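PDB 6SKX: oxidoreductase, putative from Neosartorya fumigata, which acts as an NADPH-dependent reductive aminase, joining carbonyl compounds with amines, probably by way of an imine reduced by the cofactor, to give chiral amines. Local coordinates for residues A[112-117]-A[162-167]; A[88-93]-A[131-136]; A[240-245]-A[254-259]; A[66-71]-A[99-104]. One frame throughout, in Å; residues are numbered along the deposited sequence.

Contact 1: residues A[112-117]-A[162-167]; sequences YVHGGI and TASLHD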
loop_
_atom_site.group_PDB
_atom_site.type_symbol
_atom_site.label_atom_id
_atom_site.label_comp_id
_atom_site.label_asym_id
_atom_site.label_seq_id
_atom_site.Cartn_x
_atom_site.Cartn_y
_atom_site.Cartn_z
ATOM N N TYR A 112 16.645 22.396 20.786
ATOM C CA TYR A 112 16.146 21.946 19.457
ATOM C C TYR A 112 15.408 20.614 19.537
ATOM O O TYR A 112 15.926 19.625 20.089
ATOM C CB TYR A 112 17.313 21.806 18.480
ATOM C CG TYR A 112 16.924 21.591 17.042
ATOM C CD1 TYR A 112 16.691 20.321 16.539
ATOM C CD2 TYR A 112 16.844 22.655 16.162
ATOM C CE1 TYR A 112 16.384 20.117 15.198
ATOM C CE2 TYR A 112 16.555 22.464 14.815
ATOM C CZ TYR A 112 16.326 21.187 14.327
ATOM O OH TYR A 112 15.994 20.993 13.004
ATOM N N VAL A 113 14.193 20.587 18.998
ATOM C CA VAL A 113 13.503 19.314 18.681
ATOM C C VAL A 113 13.011 19.386 17.249
ATOM O O VAL A 113 12.549 20.453 16.840
ATOM C CB VAL A 113 12.429 18.894 19.706
ATOM C CG1 VAL A 113 12.335 19.795 20.917
ATOM C CG2 VAL A 113 11.088 18.601 19.095
ATOM N N HIS A 114 13.188 18.284 16.521
ATOM C CA HIS A 114 12.690 18.097 15.134
ATOM C C HIS A 114 11.356 17.349 15.185
ATOM O O HIS A 114 11.163 16.516 16.133
ATOM C CB HIS A 114 13.743 17.392 14.258
ATOM C CG HIS A 114 13.657 17.852 12.843
ATOM N ND1 HIS A 114 12.665 17.402 11.984
ATOM C CD2 HIS A 114 14.334 18.789 12.160
ATOM C CE1 HIS A 114 12.784 18.010 10.825
ATOM N NE2 HIS A 114 13.789 18.868 10.904
ATOM N N GLY A 115 10.455 17.634 14.237
ATOM C CA GLY A 115 9.188 16.887 14.093
ATOM C C GLY A 115 8.915 16.467 12.651
ATOM O O GLY A 115 9.361 17.179 11.712
ATOM N N GLY A 116 8.248 15.313 12.500
ATOM C CA GLY A 116 7.578 14.835 11.276
ATOM C C GLY A 116 6.063 14.870 11.454
ATOM O O GLY A 116 5.515 14.104 12.331
ATOM N N ILE A 117 5.389 15.716 10.665
ATOM C CA ILE A 117 3.914 15.890 10.711
ATOM C C ILE A 117 3.281 14.774 9.894
ATOM O O ILE A 117 3.412 14.799 8.661
ATOM C CB ILE A 117 3.466 17.258 10.169
ATOM C CG1 ILE A 117 4.063 18.412 10.980
ATOM C CG2 ILE A 117 1.947 17.295 10.144
ATOM C CD1 ILE A 117 3.897 19.755 10.327
ATOM N N THR A 162 16.223 11.112 14.658
ATOM C CA THR A 162 15.354 9.904 14.769
ATOM C C THR A 162 13.964 10.204 14.166
ATOM O O THR A 162 13.413 9.329 13.456
ATOM C CB THR A 162 15.299 9.457 16.226
ATOM O OG1 THR A 162 16.643 9.242 16.661
ATOM C CG2 THR A 162 14.435 8.230 16.444
ATOM N N ALA A 163 13.421 11.404 14.422
ATOM C CA ALA A 163 12.068 11.825 14.002
ATOM C C ALA A 163 12.008 11.855 12.479
ATOM O O ALA A 163 10.994 11.394 11.933
ATOM C CB ALA A 163 11.699 13.171 14.593
ATOM N N SER A 164 13.010 12.418 11.806
ATOM C CA SER A 164 13.021 12.493 10.325
ATOM C C SER A 164 13.160 11.073 9.737
ATOM O O SER A 164 12.582 10.825 8.654
ATOM C CB SER A 164 14.064 13.439 9.793
ATOM O OG SER A 164 13.553 14.750 9.620
ATOM N N LEU A 165 13.891 10.163 10.393
ATOM C CA LEU A 165 14.080 8.779 9.872
ATOM C C LEU A 165 12.718 8.088 9.830
ATOM O O LEU A 165 12.418 7.479 8.808
ATOM C CB LEU A 165 15.048 7.974 10.741
ATOM C CG LEU A 165 15.375 6.563 10.239
ATOM C CD1 LEU A 165 16.071 6.594 8.881
ATOM C CD2 LEU A 165 16.229 5.814 11.260
ATOM N N HIS A 166 11.956 8.166 10.920
ATOM C CA HIS A 166 10.604 7.565 11.035
ATOM C C HIS A 166 9.660 8.216 10.006
ATOM O O HIS A 166 8.877 7.499 9.366
ATOM C CB HIS A 166 10.109 7.653 12.482
ATOM C CG HIS A 166 10.730 6.645 13.380
ATOM N ND1 HIS A 166 12.073 6.694 13.723
ATOM C CD2 HIS A 166 10.209 5.571 14.022
ATOM C CE1 HIS A 166 12.348 5.685 14.531
ATOM N NE2 HIS A 166 11.223 4.974 14.724
ATOM N N ASP A 167 9.765 9.523 9.817
ATOM C CA ASP A 167 8.880 10.299 8.916
ATOM C C ASP A 167 9.096 9.753 7.504
ATOM O O ASP A 167 8.131 9.299 6.896
ATOM C CB ASP A 167 9.126 11.802 9.106
ATOM C CG ASP A 167 8.440 12.728 8.112
ATOM O OD1 ASP A 167 7.430 12.328 7.509
ATOM O OD2 ASP A 167 8.946 13.837 7.926
#

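Contact 2: residues A[88-93]-A[131-136]; sequences INLTNG and VLYSGS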
loop_
_atom_site.group_PDB
_atom_site.type_symbol
_atom_site.label_atom_id
_atom_site.label_comp_id
_atom_site.label_asym_id
_atom_site.label_seq_id
_atom_site.Cartn_x
_atom_site.Cartn_y
_atom_site.Cartn_z
ATOM N N ILE A 88 11.206 24.324 17.554
ATOM C CA ILE A 88 10.540 23.091 17.069
ATOM C C ILE A 88 10.551 23.158 15.546
ATOM O O ILE A 88 9.801 23.976 14.990
ATOM C CB ILE A 88 9.108 22.971 17.618
ATOM C CG1 ILE A 88 9.023 23.197 19.136
ATOM C CG2 ILE A 88 8.531 21.636 17.182
ATOM C CD1 ILE A 88 9.779 22.200 20.001
ATOM N N ASN A 89 11.405 22.373 14.891
ATOM C CA ASN A 89 11.487 22.387 13.407
ATOM C C ASN A 89 10.697 21.193 12.823
ATOM O O ASN A 89 11.118 20.032 13.040
ATOM C CB ASN A 89 12.948 22.460 12.985
ATOM C CG ASN A 89 13.125 22.615 11.492
ATOM O OD1 ASN A 89 12.185 22.968 10.770
ATOM N ND2 ASN A 89 14.344 22.384 11.034
ATOM N N LEU A 90 9.577 21.481 12.141
ATOM C CA LEU A 90 8.640 20.491 11.498
ATOM C C LEU A 90 8.848 20.448 9.977
ATOM O O LEU A 90 8.070 19.750 9.260
ATOM C CB LEU A 90 7.191 20.881 11.845
ATOM C CG LEU A 90 6.898 20.939 13.344
ATOM C CD1 LEU A 90 5.445 21.325 13.603
ATOM C CD2 LEU A 90 7.205 19.609 14.015
ATOM N N THR A 91 9.874 21.143 9.491
ATOM C CA THR A 91 10.335 21.111 8.078
ATOM C C THR A 91 10.830 19.713 7.679
ATOM O O THR A 91 11.734 19.160 8.365
ATOM C CB THR A 91 11.426 22.157 7.866
ATOM O OG1 THR A 91 10.896 23.365 8.427
ATOM C CG2 THR A 91 11.760 22.304 6.402
ATOM N N ASN A 92 10.289 19.191 6.576
ATOM C CA ASN A 92 10.637 17.873 5.981
ATOM C C ASN A 92 12.114 17.910 5.574
ATOM O O ASN A 92 12.498 18.892 4.912
ATOM C CB ASN A 92 9.762 17.537 4.764
ATOM C CG ASN A 92 10.260 16.298 4.036
ATOM O OD1 ASN A 92 10.842 16.386 2.952
ATOM N ND2 ASN A 92 10.072 15.133 4.639
ATOM N N GLY A 93 12.897 16.899 5.973
ATOM C CA GLY A 93 14.220 16.610 5.390
ATOM C C GLY A 93 14.801 15.322 5.926
ATOM O O GLY A 93 14.033 14.504 6.495
ATOM N N VAL A 131 2.194 13.782 15.256
ATOM C CA VAL A 131 3.550 14.350 14.997
ATOM C C VAL A 131 4.605 13.544 15.755
ATOM O O VAL A 131 4.414 13.309 16.964
ATOM C CB VAL A 131 3.598 15.841 15.345
ATOM C CG1 VAL A 131 4.929 16.450 14.928
ATOM C CG2 VAL A 131 2.444 16.589 14.699
ATOM N N LEU A 132 5.670 13.113 15.070
ATOM C CA LEU A 132 6.830 12.430 15.703
ATOM C C LEU A 132 7.854 13.503 16.071
ATOM O O LEU A 132 8.046 14.410 15.245
ATOM C CB LEU A 132 7.448 11.441 14.713
ATOM C CG LEU A 132 6.470 10.471 14.053
ATOM C CD1 LEU A 132 7.121 9.783 12.867
ATOM C CD2 LEU A 132 5.962 9.458 15.052
ATOM N N TYR A 133 8.450 13.409 17.265
ATOM C CA TYR A 133 9.441 14.392 17.779
ATOM C C TYR A 133 10.690 13.697 18.324
ATOM O O TYR A 133 10.615 12.582 18.940
ATOM C CB TYR A 133 8.826 15.213 18.912
ATOM C CG TYR A 133 7.630 16.053 18.548
ATOM C CD1 TYR A 133 7.802 17.318 17.996
ATOM C CD2 TYR A 133 6.335 15.632 18.859
ATOM C CE1 TYR A 133 6.704 18.113 17.685
ATOM C CE2 TYR A 133 5.236 16.437 18.592
ATOM C CZ TYR A 133 5.422 17.676 18.006
ATOM O OH TYR A 133 4.351 18.464 17.702
ATOM N N SER A 134 11.831 14.354 18.169
ATOM C CA SER A 134 13.114 13.847 18.720
ATOM C C SER A 134 14.096 15.009 18.903
ATOM O O SER A 134 13.976 16.031 18.143
ATOM C CB SER A 134 13.683 12.716 17.855
ATOM O OG SER A 134 14.325 13.216 16.696
ATOM N N GLY A 135 14.991 14.873 19.894
ATOM C CA GLY A 135 16.036 15.869 20.239
ATOM C C GLY A 135 15.919 16.256 21.700
ATOM O O GLY A 135 15.702 15.336 22.542
ATOM N N SER A 136 15.957 17.558 22.020
ATOM C CA SER A 136 16.021 18.016 23.433
ATOM C C SER A 136 14.802 17.518 24.209
ATOM O O SER A 136 13.688 17.930 23.944
ATOM C CB SER A 136 16.154 19.501 23.555
ATOM O OG SER A 136 15.782 19.888 24.871
#

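Contact 3: residues A[240-245]-A[254-259]; sequences NIIDAS and FIRPMK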
loop_
_atom_site.group_PDB
_atom_site.type_symbol
_atom_site.label_atom_id
_atom_site.label_comp_id
_atom_site.label_asym_id
_atom_site.label_seq_id
_atom_site.Cartn_x
_atom_site.Cartn_y
_atom_site.Cartn_z
ATOM N N ASN A 240 2.514 -12.946 -14.602
ATOM C CA ASN A 240 1.130 -12.796 -15.117
ATOM C C ASN A 240 0.763 -11.301 -15.133
ATOM O O ASN A 240 0.125 -10.873 -16.108
ATOM C CB ASN A 240 0.175 -13.687 -14.319
ATOM C CG ASN A 240 0.329 -15.161 -14.637
ATOM O OD1 ASN A 240 0.919 -15.514 -15.659
ATOM N ND2 ASN A 240 -0.195 -16.026 -13.770
ATOM N N ILE A 241 1.134 -10.542 -14.088
ATOM C CA ILE A 241 0.723 -9.115 -13.915
ATOM C C ILE A 241 1.441 -8.323 -15.011
ATOM O O ILE A 241 0.795 -7.535 -15.721
ATOM C CB ILE A 241 1.070 -8.587 -12.504
ATOM C CG1 ILE A 241 0.217 -9.210 -11.400
ATOM C CG2 ILE A 241 0.995 -7.075 -12.459
ATOM C CD1 ILE A 241 0.847 -9.089 -10.023
ATOM N N ILE A 242 2.728 -8.598 -15.163
ATOM C CA ILE A 242 3.595 -8.014 -16.221
ATOM C C ILE A 242 2.989 -8.321 -17.604
ATOM O O ILE A 242 2.702 -7.357 -18.341
ATOM C CB ILE A 242 5.023 -8.550 -16.011
ATOM C CG1 ILE A 242 5.591 -8.037 -14.685
ATOM C CG2 ILE A 242 5.926 -8.195 -17.176
ATOM C CD1 ILE A 242 7.026 -8.434 -14.423
ATOM N N ASP A 243 2.725 -9.600 -17.923
ATOM C CA ASP A 243 2.185 -10.041 -19.245
ATOM C C ASP A 243 0.823 -9.367 -19.484
ATOM O O ASP A 243 0.594 -8.821 -20.581
ATOM C CB ASP A 243 2.102 -11.570 -19.354
ATOM C CG ASP A 243 3.450 -12.294 -19.284
ATOM O OD1 ASP A 243 4.488 -11.649 -19.481
ATOM O OD2 ASP A 243 3.454 -13.510 -19.001
ATOM N N ALA A 244 -0.042 -9.345 -18.471
ATOM C CA ALA A 244 -1.372 -8.709 -18.558
ATOM C C ALA A 244 -1.195 -7.201 -18.749
ATOM O O ALA A 244 -1.984 -6.616 -19.518
ATOM C CB ALA A 244 -2.179 -9.036 -17.322
ATOM N N SER A 245 -0.225 -6.598 -18.046
ATOM C CA SER A 245 0.103 -5.148 -18.123
ATOM C C SER A 245 0.440 -4.787 -19.583
ATOM O O SER A 245 -0.247 -3.898 -20.158
ATOM C CB SER A 245 1.212 -4.771 -17.151
ATOM O OG SER A 245 0.754 -4.848 -15.800
ATOM N N PHE A 254 6.460 -0.285 -11.938
ATOM C CA PHE A 254 6.112 -0.284 -10.494
ATOM C C PHE A 254 6.374 -1.618 -9.797
ATOM O O PHE A 254 6.674 -1.524 -8.593
ATOM C CB PHE A 254 4.633 0.036 -10.304
ATOM C CG PHE A 254 4.291 1.496 -10.326
ATOM C CD1 PHE A 254 4.961 2.394 -9.504
ATOM C CD2 PHE A 254 3.262 1.962 -11.127
ATOM C CE1 PHE A 254 4.610 3.734 -9.494
ATOM C CE2 PHE A 254 2.913 3.299 -11.113
ATOM C CZ PHE A 254 3.590 4.182 -10.294
ATOM N N ILE A 255 6.252 -2.772 -10.474
ATOM C CA ILE A 255 6.371 -4.127 -9.832
ATOM C C ILE A 255 7.733 -4.767 -10.148
ATOM O O ILE A 255 8.044 -5.804 -9.503
ATOM C CB ILE A 255 5.197 -5.066 -10.227
ATOM C CG1 ILE A 255 4.948 -6.155 -9.182
ATOM C CG2 ILE A 255 5.402 -5.692 -11.606
ATOM C CD1 ILE A 255 3.584 -6.833 -9.308
ATOM N N ARG A 256 8.543 -4.166 -11.031
ATOM C CA ARG A 256 9.874 -4.701 -11.448
ATOM C C ARG A 256 10.841 -4.781 -10.269
ATOM O O ARG A 256 11.485 -5.822 -10.087
ATOM C CB ARG A 256 10.436 -3.927 -12.648
ATOM C CG ARG A 256 9.703 -4.233 -13.951
ATOM C CD ARG A 256 10.598 -4.429 -15.165
ATOM N NE ARG A 256 9.948 -5.200 -16.228
ATOM C CZ ARG A 256 9.084 -4.714 -17.124
ATOM N NH1 ARG A 256 8.731 -3.435 -17.107
ATOM N NH2 ARG A 256 8.561 -5.519 -18.036
ATOM N N PRO A 257 10.949 -3.748 -9.393
ATOM C CA PRO A 257 11.831 -3.835 -8.229
ATOM C C PRO A 257 11.500 -5.039 -7.335
ATOM O O PRO A 257 12.418 -5.693 -6.905
ATOM C CB PRO A 257 11.632 -2.492 -7.512
ATOM C CG PRO A 257 11.169 -1.585 -8.625
ATOM C CD PRO A 257 10.255 -2.460 -9.458
ATOM N N MET A 258 10.219 -5.322 -7.075
ATOM C CA MET A 258 9.826 -6.481 -6.225
ATOM C C MET A 258 10.197 -7.789 -6.942
ATOM O O MET A 258 10.629 -8.724 -6.241
ATOM C CB MET A 258 8.332 -6.467 -5.925
ATOM C CG MET A 258 7.838 -7.712 -5.226
ATOM S SD MET A 258 8.206 -7.766 -3.469
ATOM C CE MET A 258 7.034 -6.560 -2.841
ATOM N N LYS A 259 10.036 -7.855 -8.271
ATOM C CA LYS A 259 10.513 -8.992 -9.116
ATOM C C LYS A 259 12.004 -9.250 -8.802
ATOM O O LYS A 259 12.321 -10.385 -8.317
ATOM C CB LYS A 259 10.261 -8.726 -10.610
#

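Contact 4: residues A[66-71]-A[99-104]; sequences LDNAAV and RKLSDR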
loop_
_atom_site.group_PDB
_atom_site.type_symbol
_atom_site.label_atom_id
_atom_site.label_comp_id
_atom_site.label_asym_id
_atom_site.label_seq_id
_atom_site.Cartn_x
_atom_site.Cartn_y
_atom_site.Cartn_z
ATOM N N LEU A 66 9.671 25.065 3.341
ATOM C CA LEU A 66 9.685 24.041 2.245
ATOM C C LEU A 66 10.837 23.060 2.462
ATOM O O LEU A 66 10.579 21.853 2.290
ATOM C CB LEU A 66 9.769 24.705 0.865
ATOM N N ASP A 67 12.037 23.520 2.862
ATOM C CA ASP A 67 13.230 22.626 3.010
ATOM C C ASP A 67 14.212 23.201 4.034
ATOM O O ASP A 67 14.020 24.367 4.455
ATOM C CB ASP A 67 13.912 22.329 1.664
ATOM C CG ASP A 67 14.144 23.529 0.751
ATOM O OD1 ASP A 67 14.286 24.668 1.247
ATOM O OD2 ASP A 67 14.220 23.310 -0.464
ATOM N N ASN A 68 15.208 22.398 4.440
ATOM C CA ASN A 68 16.111 22.736 5.580
ATOM C C ASN A 68 17.063 23.855 5.135
ATOM O O ASN A 68 17.401 24.707 5.964
ATOM C CB ASN A 68 16.726 21.489 6.218
ATOM C CG ASN A 68 15.842 20.883 7.301
ATOM O OD1 ASN A 68 15.636 19.659 7.376
ATOM N ND2 ASN A 68 15.324 21.735 8.178
ATOM N N ALA A 69 17.322 23.972 3.838
ATOM C CA ALA A 69 18.077 25.096 3.232
ATOM C C ALA A 69 17.305 26.411 3.407
ATOM O O ALA A 69 17.949 27.446 3.645
ATOM C CB ALA A 69 18.363 24.808 1.771
ATOM N N ALA A 70 15.977 26.392 3.288
ATOM C CA ALA A 70 15.155 27.615 3.432
ATOM C C ALA A 70 15.131 28.020 4.919
ATOM O O ALA A 70 15.051 29.258 5.218
ATOM C CB ALA A 70 13.779 27.400 2.852
ATOM N N VAL A 71 15.239 27.042 5.833
ATOM C CA VAL A 71 15.382 27.325 7.296
ATOM C C VAL A 71 16.672 28.143 7.531
ATOM O O VAL A 71 16.585 29.162 8.224
ATOM C CB VAL A 71 15.373 26.049 8.165
ATOM C CG1 VAL A 71 15.615 26.386 9.633
ATOM C CG2 VAL A 71 14.089 25.237 7.992
ATOM N N ARG A 99 20.515 16.797 12.326
ATOM C CA ARG A 99 21.641 16.709 13.293
ATOM C C ARG A 99 22.492 17.988 13.194
ATOM O O ARG A 99 22.827 18.518 14.255
ATOM C CB ARG A 99 22.461 15.443 13.049
ATOM C CG ARG A 99 21.830 14.204 13.657
ATOM C CD ARG A 99 22.310 12.935 12.981
ATOM N NE ARG A 99 21.544 11.813 13.507
ATOM C CZ ARG A 99 21.128 10.764 12.798
ATOM N NH1 ARG A 99 21.415 10.651 11.506
ATOM N NH2 ARG A 99 20.420 9.823 13.399
ATOM N N LYS A 100 22.745 18.476 11.970
ATOM C CA LYS A 100 23.613 19.648 11.656
ATOM C C LYS A 100 22.929 20.943 12.126
ATOM O O LYS A 100 23.598 21.765 12.798
ATOM C CB LYS A 100 23.976 19.660 10.159
ATOM C CG LYS A 100 25.034 18.613 9.774
ATOM C CD LYS A 100 25.190 18.309 8.288
ATOM N N LEU A 101 21.647 21.121 11.805
ATOM C CA LEU A 101 20.850 22.282 12.273
ATOM C C LEU A 101 20.791 22.277 13.813
ATOM O O LEU A 101 21.018 23.320 14.423
ATOM C CB LEU A 101 19.457 22.189 11.658
ATOM C CG LEU A 101 18.924 23.456 11.006
ATOM C CD1 LEU A 101 19.983 24.120 10.152
ATOM C CD2 LEU A 101 17.706 23.132 10.158
ATOM N N SER A 102 20.516 21.137 14.439
ATOM C CA SER A 102 20.499 21.027 15.915
ATOM C C SER A 102 21.810 21.578 16.479
ATOM O O SER A 102 21.728 22.401 17.409
ATOM C CB SER A 102 20.275 19.617 16.365
ATOM O OG SER A 102 20.279 19.546 17.775
ATOM N N ASP A 103 22.955 21.116 15.951
ATOM C CA ASP A 103 24.324 21.466 16.436
ATOM C C ASP A 103 24.523 22.982 16.339
ATOM O O ASP A 103 24.981 23.603 17.313
ATOM C CB ASP A 103 25.423 20.755 15.627
ATOM C CG ASP A 103 25.647 19.280 15.963
ATOM O OD1 ASP A 103 25.154 18.820 17.008
ATOM O OD2 ASP A 103 26.340 18.601 15.172
ATOM N N ARG A 104 24.173 23.541 15.187
ATOM C CA ARG A 104 24.265 24.990 14.894
ATOM C C ARG A 104 23.420 25.781 15.904
ATOM O O ARG A 104 23.968 26.733 16.490
ATOM C CB ARG A 104 23.806 25.219 13.459
ATOM C CG ARG A 104 24.472 26.384 12.759
ATOM C CD ARG A 104 24.892 26.008 11.348
ATOM N NE ARG A 104 23.985 26.524 10.352
ATOM C CZ ARG A 104 23.757 27.812 10.139
ATOM N NH1 ARG A 104 24.354 28.737 10.878
ATOM N NH2 ARG A 104 22.904 28.171 9.194
#

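Contact 1: residues A[112-117]-A[162-167]
S164 OG is hydrogen-bonded to the carbonyl O of G93. The same hydroxyl lies against the imidazole of H114 in plain packing, 3.6 Å from CE1 and 3.7 Å from ND1, approaching the ring obliquely. This is where the long helix 162-188, which leads from the Rossmann domain into the helical C-terminal region, starts alongside strand 111-118. The two run almost parallel, their axes 7.0 Å apart and 12° off, as in the sheet-helix packing of α/β domains.

On the helix side A163, S164 and D167 make the contact. A163 drops its methyl onto the strand, CB resting 3.7 Å from the carbonyl O of H114. One turn on, the backbones draw together where the strand has no side chain, with the CA atoms of G116 and D167 5.3 Å apart. H166 takes no part in the contact with the strand; its imidazole turns back on the helix. There T162 O takes both the backbone N of H166 and its ND1, the latter from above the carbonyl plane, so the ring is tied to the first turn.

D167 holds its carboxylate beside G116, CG anti to the backbone N (chi1 171°), and against N92 of the NADP site; its OD2 lies 3.8 Å from CA of G116.

Contact 2: residues A[88-93]-A[131-136]
L90 is the knob of this contact, and V131 and Y133 form the hollow that receives it. Its CD2 methyl enters between the two, 4.0 Å from V131 CG1 and equally 4.0 Å from Y133 CE1. CG stands anti to the carbonyl carbon (chi1 -58°) and carries CD2 toward V131 and Y133, although the CB itself does not aim there. Against V131 the leucine lies at about a right angle.

A second bump comes from I88. Chi1 of -49° sets CG1 beside the backbone N and leaves CG2 anti to it; this CG2 meets CE1 of Y133 at 4.0 Å, arriving at the ring edge near the ring plane. The same ring carbon is therefore touched by both I88 and L90. V131 closes the hollow from within its own strand: its CG1 lies over one face of the tyrosine ring, 3.3 Å above the plane and displaced toward the rim, while also meeting L90. F140, from the following helix, brings its own ring against Y133 with the planes at about 45°.

Strand 111-118 runs between the two segments, so these side chains meet over it, where V113 touches I88 and Y133, and I117 touches L90. At the end of strand 86-89 the chain turns away: N89 OD1 accepts from T91 OG1 at 2.7 Å, in the carbonyl plane, and from T91 N at 3.2 Å, above it. This is an Asx turn, and it leads directly to N92. A strand ending in a cofactor-binding loop, beside hydrophobic packing on one sheet face, is characteristic of the Rossmann fold.

Contact 3: residues A[240-245]-A[254-259]
I255 meets helix 231-248 with both of its branches, and it can be followed from one to the other. At CB it forks. CG2 takes the position between the backbone N and the carbonyl carbon and meets I242 CG1 at 3.9 Å. The other arm leaves through CG1, anti to the backbone N (chi1 -155°), and stays extended, so that its end methyl CD1 touches I241 CD1 at 3.6 Å and also lies 4.1 Å from I241 CG2. I255 thus straddles two consecutive isoleucines, crossing I241 at about a right angle.

The two segments belong to a helical hairpin of the C-terminal domain, in which a short connection folds helix 256-267 back against helix 231-248. In the dimer, F254 meets F261 of the second subunit and A244 packs on L168 of that chain.

At the outer edge, R256 bends at chi2 (-137°) and brings NH2 to 3.9 Å from I242 CG2, a contact of the guanidinium with a methyl. Deeper in, the carbonyl O of I241 is held from opposite faces of its plane by S245 N and S245 OG, each at 2.7 Å, while S245 OG also bonds to H183 NE2.

Contact 4: residues A[66-71]-A[99-104]
L101 has by far the most surface buried here, and a single methyl does the work: CD2 lies 3.9 Å from V71 CG1 and 4.1 Å from N68 CG. The leucine chi1 of -132° falls roughly halfway between two staggered positions, a somewhat strained setting that points CD2 at the first turn of helix 68-75.

V71 presents CG1, the branch anti to its backbone N (chi1 176°), toward the leucine. N68 comes in from the start of the same helix and lays its amide end beside CD2, so the methyl is flanked by a polar group and an aliphatic one. All three residues also touch N89 on strand 86-89, which lies beneath the pair of helices.

D67 is the N-cap of helix 68-75. Its carbonyl O takes V71 N at 3.2 Å, and its OD1 makes a weak capping bond with A70 N. One turn after L101, R104 forms a salt bridge through NH2 to E72 OE2, a second link between the helices.

Helix 68-75 connects strand 60-63 to 86-89, and helix 95-106 connects 86-89 to 111-118. Their packing side by side on one sheet face is that of successive β-α-β crossovers in a Rossmann fold.

In the fold
Contacts 1 and 2 interlock, their centres about 4 Å apart, with G115 N 2.8 Å from N89 O across neighbouring strands. Contact 4 lies close by on the helical layer, its centre about 12 Å from that of contact 1 and about 11 Å from that of contact 2. All three lie near N92, which belongs to contact 2: the side chain of D167 in contact 1 is about 4 Å from that of N92, and that of N68 in contact 4 about 7 Å. No NADP is bound to this chain in the model. Contact 3 stands apart in the helical domain, about 34 Å from contact 1 between centres, yet in the dimer N240 ND2 of one subunit bonds to N92 OD1 of the other, bringing contact 3 to its partner's NADP site.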